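Local coordinates for probable TonB-dependent receptor (Pseudomonas aeruginosa, PDB 4K3F), which probably binds methionine in the periplasm as the substrate-binding lipoprotein of a transport system, holding selenomethionine in its pocket in this crystal, at residues A[45-50]-A[201-206]; A[76-81]-A[214-219]; A[86-91]-A[178-183]; A[136-141]-A[150-155]. All blocks are in the same frame, centred on the assembly; numbering follows the deposited sequence.

Interaction 1. Residues A[45-50]-A[201-206]; sequences VQVSEK and VARPDN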
loop_
_atom_site.group_PDB
_atom_site.type_symbol
_atom_site.label_atom_id
_atom_site.label_comp_id
_atom_site.label_asym_id
_atom_site.label_seq_id
_atom_site.Cartn_x
_atom_site.Cartn_y
_atom_site.Cartn_z
ATOM N N VAL A 45 -5.022 -14.860 0.401
ATOM C CA VAL A 45 -5.545 -16.191 0.758
ATOM C C VAL A 45 -6.667 -16.593 -0.216
ATOM O O VAL A 45 -6.711 -17.727 -0.670
ATOM C CB VAL A 45 -6.098 -16.201 2.209
ATOM C CG1 VAL A 45 -6.801 -17.525 2.491
ATOM C CG2 VAL A 45 -5.001 -15.924 3.198
ATOM N N GLN A 46 -7.552 -15.654 -0.566
ATOM C CA GLN A 46 -8.682 -15.958 -1.453
ATOM C C GLN A 46 -8.206 -16.362 -2.834
ATOM O O GLN A 46 -8.754 -17.259 -3.480
ATOM C CB GLN A 46 -9.600 -14.749 -1.589
ATOM C CG GLN A 46 -10.406 -14.489 -0.328
ATOM C CD GLN A 46 -11.710 -15.255 -0.262
ATOM O OE1 GLN A 46 -12.328 -15.541 -1.268
ATOM N NE2 GLN A 46 -12.147 -15.527 0.918
ATOM N N VAL A 47 -7.146 -15.715 -3.305
ATOM C CA VAL A 47 -6.613 -16.061 -4.635
ATOM C C VAL A 47 -5.896 -17.417 -4.622
ATOM O O VAL A 47 -6.116 -18.266 -5.496
ATOM C CB VAL A 47 -5.741 -14.910 -5.223
ATOM C CG1 VAL A 47 -5.174 -15.299 -6.597
ATOM C CG2 VAL A 47 -6.585 -13.668 -5.423
ATOM N N SER A 48 -5.073 -17.597 -3.613
ATOM C CA SER A 48 -4.294 -18.830 -3.455
ATOM C C SER A 48 -5.186 -20.025 -3.232
ATOM O O SER A 48 -4.870 -21.094 -3.730
ATOM C CB SER A 48 -3.324 -18.699 -2.307
ATOM O OG SER A 48 -2.283 -17.835 -2.709
ATOM N N GLU A 49 -6.312 -19.816 -2.543
ATOM C CA GLU A 49 -7.325 -20.871 -2.331
ATOM C C GLU A 49 -8.278 -21.045 -3.513
ATOM O O GLU A 49 -9.255 -21.820 -3.425
ATOM C CB GLU A 49 -8.087 -20.649 -1.033
ATOM C CG GLU A 49 -7.231 -20.835 0.187
ATOM C CD GLU A 49 -7.998 -20.748 1.492
ATOM O OE1 GLU A 49 -9.206 -20.380 1.515
ATOM O OE2 GLU A 49 -7.349 -21.002 2.517
ATOM N N LYS A 50 -7.985 -20.363 -4.633
ATOM C CA LYS A 50 -8.727 -20.524 -5.875
ATOM C C LYS A 50 -10.217 -20.118 -5.685
ATOM O O LYS A 50 -11.126 -20.747 -6.255
ATOM C CB LYS A 50 -8.521 -21.970 -6.448
ATOM C CG LYS A 50 -7.063 -22.495 -6.319
ATOM C CD LYS A 50 -6.871 -23.900 -6.879
ATOM C CE LYS A 50 -5.423 -24.409 -6.826
ATOM N NZ LYS A 50 -4.438 -23.447 -7.449
ATOM N N VAL A 201 -2.281 -8.784 -8.932
ATOM C CA VAL A 201 -1.645 -10.060 -8.582
ATOM C C VAL A 201 -2.602 -11.162 -8.943
ATOM O O VAL A 201 -3.831 -11.054 -8.735
ATOM C CB VAL A 201 -1.281 -10.097 -7.052
ATOM C CG1 VAL A 201 -0.859 -11.496 -6.605
ATOM C CG2 VAL A 201 -0.148 -9.117 -6.833
ATOM N N ALA A 202 -2.054 -12.224 -9.495
ATOM C CA ALA A 202 -2.876 -13.372 -9.870
ATOM C C ALA A 202 -2.075 -14.627 -9.697
ATOM O O ALA A 202 -1.229 -14.667 -8.812
ATOM C CB ALA A 202 -3.403 -13.152 -11.297
ATOM N N ARG A 203 -2.356 -15.661 -10.473
ATOM C CA ARG A 203 -1.678 -16.948 -10.331
ATOM C C ARG A 203 -0.962 -17.315 -11.626
ATOM O O ARG A 203 -1.308 -16.806 -12.678
ATOM C CB ARG A 203 -2.728 -18.012 -10.051
ATOM C CG ARG A 203 -3.435 -17.812 -8.707
ATOM C CD ARG A 203 -4.283 -19.011 -8.271
ATOM N NE ARG A 203 -5.259 -19.308 -9.305
ATOM C CZ ARG A 203 -6.514 -18.870 -9.350
ATOM N NH1 ARG A 203 -7.079 -18.260 -8.305
ATOM N NH2 ARG A 203 -7.240 -19.135 -10.422
ATOM N N PRO A 204 -0.012 -18.262 -11.565
ATOM C CA PRO A 204 0.535 -18.741 -12.841
ATOM C C PRO A 204 -0.495 -19.155 -13.867
ATOM O O PRO A 204 -0.289 -18.928 -15.059
ATOM C CB PRO A 204 1.432 -19.900 -12.419
ATOM C CG PRO A 204 1.919 -19.467 -11.046
ATOM C CD PRO A 204 0.708 -18.826 -10.409
ATOM N N ASP A 205 -1.616 -19.732 -13.440
ATOM C CA ASP A 205 -2.614 -20.236 -14.353
ATOM C C ASP A 205 -3.330 -19.170 -15.162
ATOM O O ASP A 205 -3.772 -19.448 -16.289
ATOM C CB ASP A 205 -3.620 -21.174 -13.681
ATOM C CG ASP A 205 -4.450 -20.500 -12.557
ATOM O OD1 ASP A 205 -5.431 -19.738 -12.817
ATOM O OD2 ASP A 205 -4.079 -20.777 -11.382
ATOM N N ASN A 206 -3.428 -17.969 -14.604
ATOM C CA ASN A 206 -4.234 -16.902 -15.232
ATOM C C ASN A 206 -3.562 -15.580 -15.504
ATOM O O ASN A 206 -4.167 -14.683 -16.081
ATOM C CB ASN A 206 -5.559 -16.718 -14.493
ATOM C CG ASN A 206 -5.356 -16.281 -13.049
ATOM O OD1 ASN A 206 -4.235 -15.950 -12.637
ATOM N ND2 ASN A 206 -6.432 -16.230 -12.300
HETATM O O HOH W 1 -5.609 -23.017 -9.999
#
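R203 sets its CG anti to its own carbonyl carbon (chi1 -65°), which brings R203 CG to 3.7 Å from V47 CG1, the two side chains crossing at a slant. The arginine chain then bends at chi3 (-57°), which swings the guanidinium past the valine to the end of helix 42-48. There R203 NH1 donates to V47 O at 3.0 Å, with an N-H...O angle of 157°. The donor lies a little out of the carbonyl plane. V47 O also accepts from K50 N at 2.9 Å. That second bond belongs to the Schellman motif that ends the helix, with K50 at the C-prime position. K50 CA lies 3.7 Å from R203 NH1. D205 holds another edge of the guanidinium, through NE and NH2. R203 NE meets D205 OD2 at 2.8 Å and R203 NH2 meets D205 OD1 at 3.1 Å, a side-on, two-nitrogen salt bridge on the syn lone pairs. In one of the two deposited positions of K50, a water joins K50 NZ to D205 OD2. N206 OD1 takes the backbone N of R203 at 2.9 Å, fixing the turn after strand 198-202. The helix end and the strand end are thus clamped by one arginine. Its charge is probably balanced by D205, and its NH1 probably also interacts favourably with the partial negative charge of V47 O at the helix C-terminus.

Interaction 2. Residues A[76-81]-A[214-219]; sequences AVTGVH and KLAKAL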
loop_
_atom_site.group_PDB
_atom_site.type_symbol
_atom_site.label_atom_id
_atom_site.label_comp_id
_atom_site.label_asym_id
_atom_site.label_seq_id
_atom_site.Cartn_x
_atom_site.Cartn_y
_atom_site.Cartn_z
ATOM N N ALA A 76 2.872 -11.298 -9.719
ATOM C CA ALA A 76 2.492 -9.972 -10.131
ATOM C C ALA A 76 2.165 -9.931 -11.625
ATOM O O ALA A 76 2.825 -10.541 -12.422
ATOM C CB ALA A 76 3.652 -9.021 -9.843
ATOM N N VAL A 77 1.161 -9.168 -11.992
ATOM C CA VAL A 77 0.718 -9.014 -13.388
ATOM C C VAL A 77 1.167 -7.670 -13.965
ATOM O O VAL A 77 1.796 -7.629 -15.058
ATOM C CB VAL A 77 -0.818 -9.133 -13.507
ATOM C CG1 VAL A 77 -1.246 -8.977 -14.971
ATOM C CG2 VAL A 77 -1.285 -10.465 -12.946
ATOM N N THR A 78 0.879 -6.591 -13.240
ATOM C CA THR A 78 1.266 -5.254 -13.669
ATOM C C THR A 78 1.199 -4.275 -12.537
ATOM O O THR A 78 0.521 -4.522 -11.536
ATOM C CB THR A 78 0.398 -4.757 -14.838
ATOM O OG1 THR A 78 1.080 -3.680 -15.503
ATOM C CG2 THR A 78 -0.976 -4.275 -14.396
ATOM N N GLY A 79 1.947 -3.184 -12.678
ATOM C CA GLY A 79 1.958 -2.132 -11.702
ATOM C C GLY A 79 0.973 -1.055 -12.082
ATOM O O GLY A 79 0.732 -0.790 -13.257
ATOM N N VAL A 80 0.366 -0.443 -11.090
ATOM C CA VAL A 80 -0.662 0.515 -11.327
ATOM C C VAL A 80 -0.363 1.892 -10.766
ATOM O O VAL A 80 -0.446 2.863 -11.503
ATOM C CB VAL A 80 -2.029 0.022 -10.837
ATOM C CG1 VAL A 80 -3.100 1.036 -11.221
ATOM C CG2 VAL A 80 -2.396 -1.325 -11.441
ATOM N N HIS A 81 -0.071 1.984 -9.464
ATOM C CA HIS A 81 0.084 3.258 -8.802
ATOM C C HIS A 81 0.976 3.149 -7.593
ATOM O O HIS A 81 1.276 2.042 -7.128
ATOM C CB HIS A 81 -1.277 3.834 -8.371
ATOM C CG HIS A 81 -1.921 3.089 -7.247
ATOM N ND1 HIS A 81 -2.868 2.107 -7.419
ATOM C CD2 HIS A 81 -1.740 3.192 -5.909
ATOM C CE1 HIS A 81 -3.241 1.642 -6.244
ATOM N NE2 HIS A 81 -2.566 2.283 -5.311
ATOM N N LYS A 214 -6.421 -8.015 -20.540
ATOM C CA LYS A 214 -7.293 -6.854 -20.826
ATOM C C LYS A 214 -7.377 -5.993 -19.577
ATOM O O LYS A 214 -7.298 -4.780 -19.689
ATOM C CB LYS A 214 -8.645 -7.331 -21.251
ATOM C CG LYS A 214 -8.652 -7.858 -22.674
ATOM C CD LYS A 214 -9.946 -8.526 -23.052
ATOM C CE LYS A 214 -9.984 -8.839 -24.554
ATOM N NZ LYS A 214 -11.132 -9.730 -24.796
ATOM N N LEU A 215 -7.551 -6.598 -18.395
ATOM C CA LEU A 215 -7.556 -5.787 -17.161
ATOM C C LEU A 215 -6.263 -5.033 -16.968
ATOM O O LEU A 215 -6.276 -3.843 -16.665
ATOM C CB LEU A 215 -7.845 -6.638 -15.924
ATOM C CG LEU A 215 -7.825 -5.922 -14.545
ATOM C CD1 LEU A 215 -8.778 -4.750 -14.416
ATOM C CD2 LEU A 215 -8.124 -6.907 -13.421
ATOM N N ALA A 216 -5.123 -5.736 -17.094
ATOM C CA ALA A 216 -3.810 -5.107 -16.972
ATOM C C ALA A 216 -3.669 -3.884 -17.919
ATOM O O ALA A 216 -3.191 -2.816 -17.521
ATOM C CB ALA A 216 -2.687 -6.137 -17.202
ATOM N N LYS A 217 -4.086 -4.040 -19.185
ATOM C CA LYS A 217 -3.989 -2.974 -20.158
ATOM C C LYS A 217 -4.895 -1.814 -19.768
ATOM O O LYS A 217 -4.483 -0.674 -19.869
ATOM C CB LYS A 217 -4.339 -3.480 -21.564
ATOM C CG LYS A 217 -4.253 -2.414 -22.647
ATOM C CD LYS A 217 -4.089 -3.045 -24.031
ATOM C CE LYS A 217 -4.546 -2.124 -25.155
ATOM N NZ LYS A 217 -4.864 -2.912 -26.381
ATOM N N ALA A 218 -6.114 -2.099 -19.330
ATOM C CA ALA A 218 -7.059 -1.042 -18.906
ATOM C C ALA A 218 -6.509 -0.254 -17.741
ATOM O O ALA A 218 -6.715 0.957 -17.631
ATOM C CB ALA A 218 -8.414 -1.634 -18.536
ATOM N N LEU A 219 -5.757 -0.927 -16.867
ATOM C CA LEU A 219 -5.180 -0.271 -15.688
ATOM C C LEU A 219 -4.001 0.615 -16.035
ATOM O O LEU A 219 -3.508 1.304 -15.155
ATOM C CB LEU A 219 -4.757 -1.301 -14.634
ATOM C CG LEU A 219 -5.935 -2.010 -13.948
ATOM C CD1 LEU A 219 -5.473 -3.213 -13.166
ATOM C CD2 LEU A 219 -6.641 -1.071 -13.019
HETATM O O HOH W 2 -0.358 -3.175 -17.796
#
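L219, V80 and A216 lose the most surface here, with T78 close behind. V80 turns CG2 to L219, 4.0 Å from L219 CB and equally near L219 CD1. The other branch, V80 CG1, sits anti to the backbone N (chi1 -175°) and reaches L219 O at 4.0 Å. That carbonyl is buried by the contact and has no polar partner in the model. A216 offers a single methyl, and two residues of the strand close on it. T78 CG2 comes to 3.8 Å from A216 CB, and V77 CG1 to 3.9 Å from the same atom. This is a helix lying against strand 75-82, next to last in a mixed sheet, between 198-202 and 237-238. Helix 210-218 follows strand 198-202 in the chain. Such packing of helices on a central sheet is the build of each lobe in periplasmic binding proteins. T78 places OG1 anti to its backbone N (chi1 -161°), which leaves CG2 to meet A216 CB while T78 OG1 meets a water at 2.8 Å. The same water donates a weak bond to A216 O. Beyond the helix, H220 NE2 is hydrogen-bonded to G79 O.

Interaction 3. Residues A[86-91]-A[178-183]; sequences GAYSSK and AKLNPT
L180 meets Y88 first. Its CD1 stands over one face of the Y88 ring, offset toward the rim, 4.2 Å from the centroid and 13° off the ring normal, a CH-pi contact. L180 CB reaches the ring border, 4.0 Å from Y88 CE2. With CG anti to its carbonyl carbon (chi1 -57°), L180 carries its branch over the ring. N181 turns its side chain the other way. Its backbone O stays near the ring plane at the edge, 4.3 Å from Y88 CE2. N181 is the N-cap of helix 182-185: its OD1 accepts from K184 N and, at 2.8 Å, from T183 OG1. This holds the first turn of the helix in place. P182 follows as the first helical residue. Its CA lies at the edge of the Y88 ring, near the ring plane. Its own ring crosses the end of the tyrosine at a slant, with P182 CG 3.2 Å and P182 CB 3.3 Å from Y88 OH. Y88 is therefore met on a face by leucine and at the edge and hydroxyl end by proline. A175 of helix 172-177 and I170 of strand 167-170 also touch Y88. In this second lobe of a periplasmic binding protein fold, a tyrosine of strand 86-88 packs on the connection between helices 172-177 and 182-185 and on the side-chain-capped N-terminus of the latter.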
loop_
_atom_site.group_PDB
_atom_site.type_symbol
_atom_site.label_atom_id
_atom_site.label_comp_id
_atom_site.label_asym_id
_atom_site.label_seq_id
_atom_site.Cartn_x
_atom_site.Cartn_y
_atom_site.Cartn_z
ATOM N N GLY A 86 2.916 8.488 4.394
ATOM C CA GLY A 86 3.076 9.621 5.250
ATOM C C GLY A 86 3.140 9.302 6.737
ATOM O O GLY A 86 2.643 8.259 7.212
ATOM N N ALA A 87 3.709 10.255 7.467
ATOM C CA ALA A 87 3.721 10.299 8.932
ATOM C C ALA A 87 2.724 11.354 9.398
ATOM O O ALA A 87 2.759 12.485 8.917
ATOM C CB ALA A 87 5.129 10.621 9.426
ATOM N N TYR A 88 1.822 10.968 10.302
ATOM C CA TYR A 88 0.731 11.794 10.753
ATOM C C TYR A 88 0.800 11.963 12.249
ATOM O O TYR A 88 1.331 11.125 12.959
ATOM C CB TYR A 88 -0.634 11.189 10.360
ATOM C CG TYR A 88 -0.760 10.915 8.888
ATOM C CD1 TYR A 88 -0.378 9.694 8.353
ATOM C CD2 TYR A 88 -1.243 11.871 8.018
ATOM C CE1 TYR A 88 -0.461 9.442 7.001
ATOM C CE2 TYR A 88 -1.325 11.615 6.664
ATOM C CZ TYR A 88 -0.927 10.409 6.153
ATOM O OH TYR A 88 -1.018 10.136 4.799
ATOM N N SER A 89 0.274 13.081 12.731
ATOM C CA SER A 89 0.198 13.312 14.160
ATOM C C SER A 89 -1.051 14.128 14.493
ATOM O O SER A 89 -1.348 15.090 13.820
ATOM C CB SER A 89 1.413 14.093 14.649
ATOM O OG SER A 89 1.295 14.388 16.039
ATOM N N SER A 90 -1.754 13.733 15.554
ATOM C CA SER A 90 -2.871 14.524 16.029
ATOM C C SER A 90 -2.403 15.564 17.044
ATOM O O SER A 90 -3.204 16.403 17.434
ATOM C CB SER A 90 -3.968 13.635 16.633
ATOM O OG SER A 90 -3.530 13.068 17.856
ATOM N N LYS A 91 -1.122 15.507 17.443
ATOM C CA LYS A 91 -0.585 16.284 18.584
ATOM C C LYS A 91 0.532 17.266 18.207
ATOM O O LYS A 91 0.772 18.216 18.955
ATOM C CB LYS A 91 -0.042 15.323 19.661
ATOM C CG LYS A 91 -1.109 14.412 20.255
ATOM C CD LYS A 91 -0.609 13.471 21.350
ATOM C CE LYS A 91 -1.679 12.421 21.642
ATOM N NZ LYS A 91 -1.463 11.655 22.903
ATOM N N ALA A 178 -9.611 6.976 6.386
ATOM C CA ALA A 178 -9.734 7.724 7.627
ATOM C C ALA A 178 -9.885 9.253 7.419
ATOM O O ALA A 178 -9.881 9.992 8.394
ATOM C CB ALA A 178 -8.520 7.443 8.514
ATOM N N LYS A 179 -9.954 9.696 6.158
ATOM C CA LYS A 179 -10.032 11.123 5.774
ATOM C C LYS A 179 -8.785 11.913 6.123
ATOM O O LYS A 179 -8.858 13.119 6.282
ATOM C CB LYS A 179 -11.280 11.808 6.376
ATOM C CG LYS A 179 -12.585 11.078 6.106
ATOM C CD LYS A 179 -12.728 10.729 4.631
ATOM C CE LYS A 179 -14.146 10.321 4.278
ATOM N NZ LYS A 179 -15.076 11.489 4.298
ATOM N N LEU A 180 -7.630 11.261 6.179
ATOM C CA LEU A 180 -6.373 11.995 6.289
ATOM C C LEU A 180 -5.969 12.428 4.900
ATOM O O LEU A 180 -6.307 11.781 3.907
ATOM C CB LEU A 180 -5.289 11.160 6.991
ATOM C CG LEU A 180 -5.648 10.666 8.392
ATOM C CD1 LEU A 180 -4.685 9.605 8.908
ATOM C CD2 LEU A 180 -5.679 11.841 9.358
ATOM N N ASN A 181 -5.297 13.566 4.813
ATOM C CA ASN A 181 -4.850 14.105 3.536
ATOM C C ASN A 181 -3.329 14.084 3.561
ATOM O O ASN A 181 -2.721 14.905 4.212
ATOM C CB ASN A 181 -5.344 15.550 3.321
ATOM C CG ASN A 181 -4.981 16.092 1.941
ATOM O OD1 ASN A 181 -3.890 15.833 1.409
ATOM N ND2 ASN A 181 -5.903 16.830 1.346
ATOM N N PRO A 182 -2.714 13.111 2.885
ATOM C CA PRO A 182 -1.261 12.961 2.929
ATOM C C PRO A 182 -0.502 14.209 2.485
ATOM O O PRO A 182 0.531 14.562 3.069
ATOM C CB PRO A 182 -1.009 11.806 1.946
ATOM C CG PRO A 182 -2.276 11.021 1.973
ATOM C CD PRO A 182 -3.376 11.987 2.195
ATOM N N THR A 183 -0.981 14.856 1.434
ATOM C CA THR A 183 -0.283 16.008 0.880
ATOM C C THR A 183 -0.385 17.252 1.813
ATOM O O THR A 183 0.530 18.066 1.862
ATOM C CB THR A 183 -0.724 16.310 -0.590
ATOM O OG1 THR A 183 -2.099 16.660 -0.617
ATOM C CG2 THR A 183 -0.520 15.145 -1.472
#

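Interaction 4. Residues A[136-141]-A[150-155]; sequences ATPKDI and IRELEA. With SO4 (sulfate ion), chain E; SO4 (sulfate ion), chain D.
The apolar contacts centre on I150, which is touched by both P138 and I141. I150 CG2 meets P138 CG at 3.9 Å. The other branch, I150 CG1, meets I141 CD1 at 4.0 Å. I150 sets CG1 anti to its carbonyl carbon and CG2 anti to its backbone N (chi1 -63°), which gives each neighbour its own branch. In one of its two deposited conformers, E152 places OE2 3.4 Å from P138 CG. The carboxylate and the proline ring approach from opposite directions, in van der Waals contact. Hydrogen bonds shape the loop itself. T137 N donates to D140 OD2 at 3.0 Å, and D140 N returns a bond to T137 O, which holds the 3-10 turn 138-140. R151, its CB turned away from the loop, hydrogen-bonds in one deposited conformer to two sulfate ions, probably from the crystallisation liquor. R151 NH1 donates to O2 of the sulfate of chain E at 2.9 Å, and R151 NH2 to O1 of the sulfate of chain D at 3.2 Å. Strand 149-153 is an outermost strand of its sheet and pairs with strand 103-107. On the loop side, L117 of helix 110-122 touches both P138 and I150, so loop, strand and helix meet there.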
loop_
_atom_site.group_PDB
_atom_site.type_symbol
_atom_site.label_atom_id
_atom_site.label_comp_id
_atom_site.label_asym_id
_atom_site.label_seq_id
_atom_site.Cartn_x
_atom_site.Cartn_y
_atom_site.Cartn_z
ATOM N N ALA A 136 14.386 -3.533 7.026
ATOM C CA ALA A 136 14.970 -3.123 8.280
ATOM C C ALA A 136 13.993 -3.265 9.427
ATOM O O ALA A 136 12.774 -3.155 9.239
ATOM C CB ALA A 136 15.477 -1.692 8.191
ATOM N N THR A 137 14.543 -3.508 10.618
ATOM C CA THR A 137 13.774 -3.566 11.854
ATOM C C THR A 137 14.332 -2.563 12.857
ATOM O O THR A 137 15.412 -2.023 12.644
ATOM C CB THR A 137 13.854 -4.965 12.489
ATOM O OG1 THR A 137 15.180 -5.205 12.976
ATOM C CG2 THR A 137 13.455 -6.033 11.464
ATOM N N PRO A 138 13.608 -2.324 13.962
ATOM C CA PRO A 138 14.136 -1.415 14.994
ATOM C C PRO A 138 15.501 -1.760 15.544
ATOM O O PRO A 138 16.213 -0.852 16.009
ATOM C CB PRO A 138 13.063 -1.478 16.074
ATOM C CG PRO A 138 11.801 -1.696 15.305
ATOM C CD PRO A 138 12.219 -2.698 14.267
ATOM N N LYS A 139 15.891 -3.034 15.492
ATOM C CA LYS A 139 17.237 -3.476 15.820
ATOM C C LYS A 139 18.353 -2.874 14.947
ATOM O O LYS A 139 19.520 -2.866 15.350
ATOM C CB LYS A 139 17.342 -5.006 15.723
ATOM N N ASP A 140 17.991 -2.407 13.759
ATOM C CA ASP A 140 18.906 -1.778 12.815
ATOM C C ASP A 140 19.093 -0.273 13.027
ATOM O O ASP A 140 19.838 0.361 12.278
ATOM C CB ASP A 140 18.400 -2.040 11.390
ATOM C CG ASP A 140 18.354 -3.519 11.079
ATOM O OD1 ASP A 140 19.184 -4.257 11.645
ATOM O OD2 ASP A 140 17.475 -3.942 10.295
ATOM N N ILE A 141 18.449 0.292 14.055
ATOM C CA ILE A 141 18.629 1.706 14.381
ATOM C C ILE A 141 19.997 1.884 15.046
ATOM O O ILE A 141 20.325 1.186 16.033
ATOM C CB ILE A 141 17.469 2.231 15.279
ATOM C CG1 ILE A 141 16.129 2.220 14.528
ATOM C CG2 ILE A 141 17.725 3.635 15.813
ATOM C CD1 ILE A 141 14.907 2.553 15.369
ATOM N N ILE A 150 9.660 3.152 19.166
ATOM C CA ILE A 150 9.039 2.638 17.943
ATOM C C ILE A 150 8.038 1.583 18.337
ATOM O O ILE A 150 8.422 0.547 18.910
ATOM C CB ILE A 150 10.083 1.980 17.019
ATOM C CG1 ILE A 150 11.118 3.013 16.567
ATOM C CG2 ILE A 150 9.414 1.297 15.823
ATOM C CD1 ILE A 150 10.587 4.010 15.571
ATOM N N ARG A 151 6.760 1.842 18.049
ATOM C CA ARG A 151 5.688 0.922 18.335
ATOM C C ARG A 151 5.250 0.291 17.038
ATOM O O ARG A 151 5.237 0.970 16.018
ATOM C CB ARG A 151 4.475 1.640 18.928
ATOM C CG ARG A 151 4.750 2.526 20.130
ATOM C CD ARG A 151 5.265 1.717 21.284
ATOM N NE ARG A 151 5.048 2.385 22.578
ATOM C CZ ARG A 151 5.885 2.330 23.612
ATOM N NH1 ARG A 151 7.043 1.670 23.527
ATOM N NH2 ARG A 151 5.553 2.960 24.748
ATOM N N GLU A 152 4.868 -0.996 17.092
ATOM C CA GLU A 152 4.508 -1.734 15.890
ATOM C C GLU A 152 3.139 -2.391 16.095
ATOM O O GLU A 152 2.963 -3.152 17.009
ATOM C CB GLU A 152 5.570 -2.800 15.566
ATOM C CG GLU A 152 6.993 -2.239 15.460
ATOM C CD GLU A 152 8.070 -3.318 15.386
ATOM O OE1 GLU A 152 8.042 -4.141 14.461
ATOM O OE2 GLU A 152 8.944 -3.356 16.258
ATOM N N LEU A 153 2.197 -2.052 15.232
ATOM C CA LEU A 153 0.832 -2.586 15.268
ATOM C C LEU A 153 0.327 -2.874 13.867
ATOM O O LEU A 153 0.900 -2.446 12.869
ATOM C CB LEU A 153 -0.128 -1.650 15.972
ATOM C CG LEU A 153 0.141 -1.430 17.475
ATOM C CD1 LEU A 153 -0.742 -0.313 17.979
ATOM C CD2 LEU A 153 -0.091 -2.669 18.309
ATOM N N GLU A 154 -0.735 -3.666 13.782
ATOM C CA GLU A 154 -1.207 -4.080 12.458
ATOM C C GLU A 154 -1.641 -2.840 11.656
ATOM O O GLU A 154 -2.303 -1.936 12.164
ATOM C CB GLU A 154 -2.343 -5.088 12.577
ATOM C CG GLU A 154 -2.535 -5.957 11.317
ATOM C CD GLU A 154 -3.304 -5.272 10.186
ATOM O OE1 GLU A 154 -4.192 -4.459 10.472
ATOM O OE2 GLU A 154 -3.030 -5.565 8.992
ATOM N N ALA A 155 -1.280 -2.832 10.374
ATOM C CA ALA A 155 -1.481 -1.643 9.505
ATOM C C ALA A 155 -2.863 -1.002 9.546
ATOM O O ALA A 155 -2.962 0.197 9.575
ATOM C CB ALA A 155 -1.143 -1.958 8.070
HETATM S S SO4 E . 9.397 1.768 26.572
HETATM O O1 SO4 E . 9.432 0.549 27.410
HETATM O O2 SO4 E . 9.406 1.397 25.137
HETATM O O3 SO4 E . 8.161 2.541 26.870
HETATM O O4 SO4 E . 10.613 2.563 26.873
HETATM S S SO4 D . 1.656 4.725 25.702
HETATM O O1 SO4 D . 2.804 3.899 26.015
HETATM O O2 SO4 D . 1.405 4.529 24.242
HETATM O O3 SO4 D . 0.469 4.410 26.527
HETATM O O4 SO4 D . 2.089 6.121 25.933
#

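In the fold
Interactions 1 and 2 belong to one lobe and touch each other, A202 packing on V77 across neighbouring strands 198-202 and 75-82. Interactions 3 and 4 reach the second sheet, at strands 86-88 and 149-153, and do not touch, their nearest atoms being about 9 Å apart. Interactions 1, 2 and 3 are partly buried; interaction 4 lies at the surface. The chemistry differs accordingly. Interaction 1 mixes packing with a charged side chain bonded to a helix end, while 2 is mainly apolar with a water at its margin. Interaction 3 turns on an aromatic ring. Interaction 4 is a small apolar patch with charged groups beside it. Interactions 3 and 4 are nested within the chain loops closed by 1 and 2.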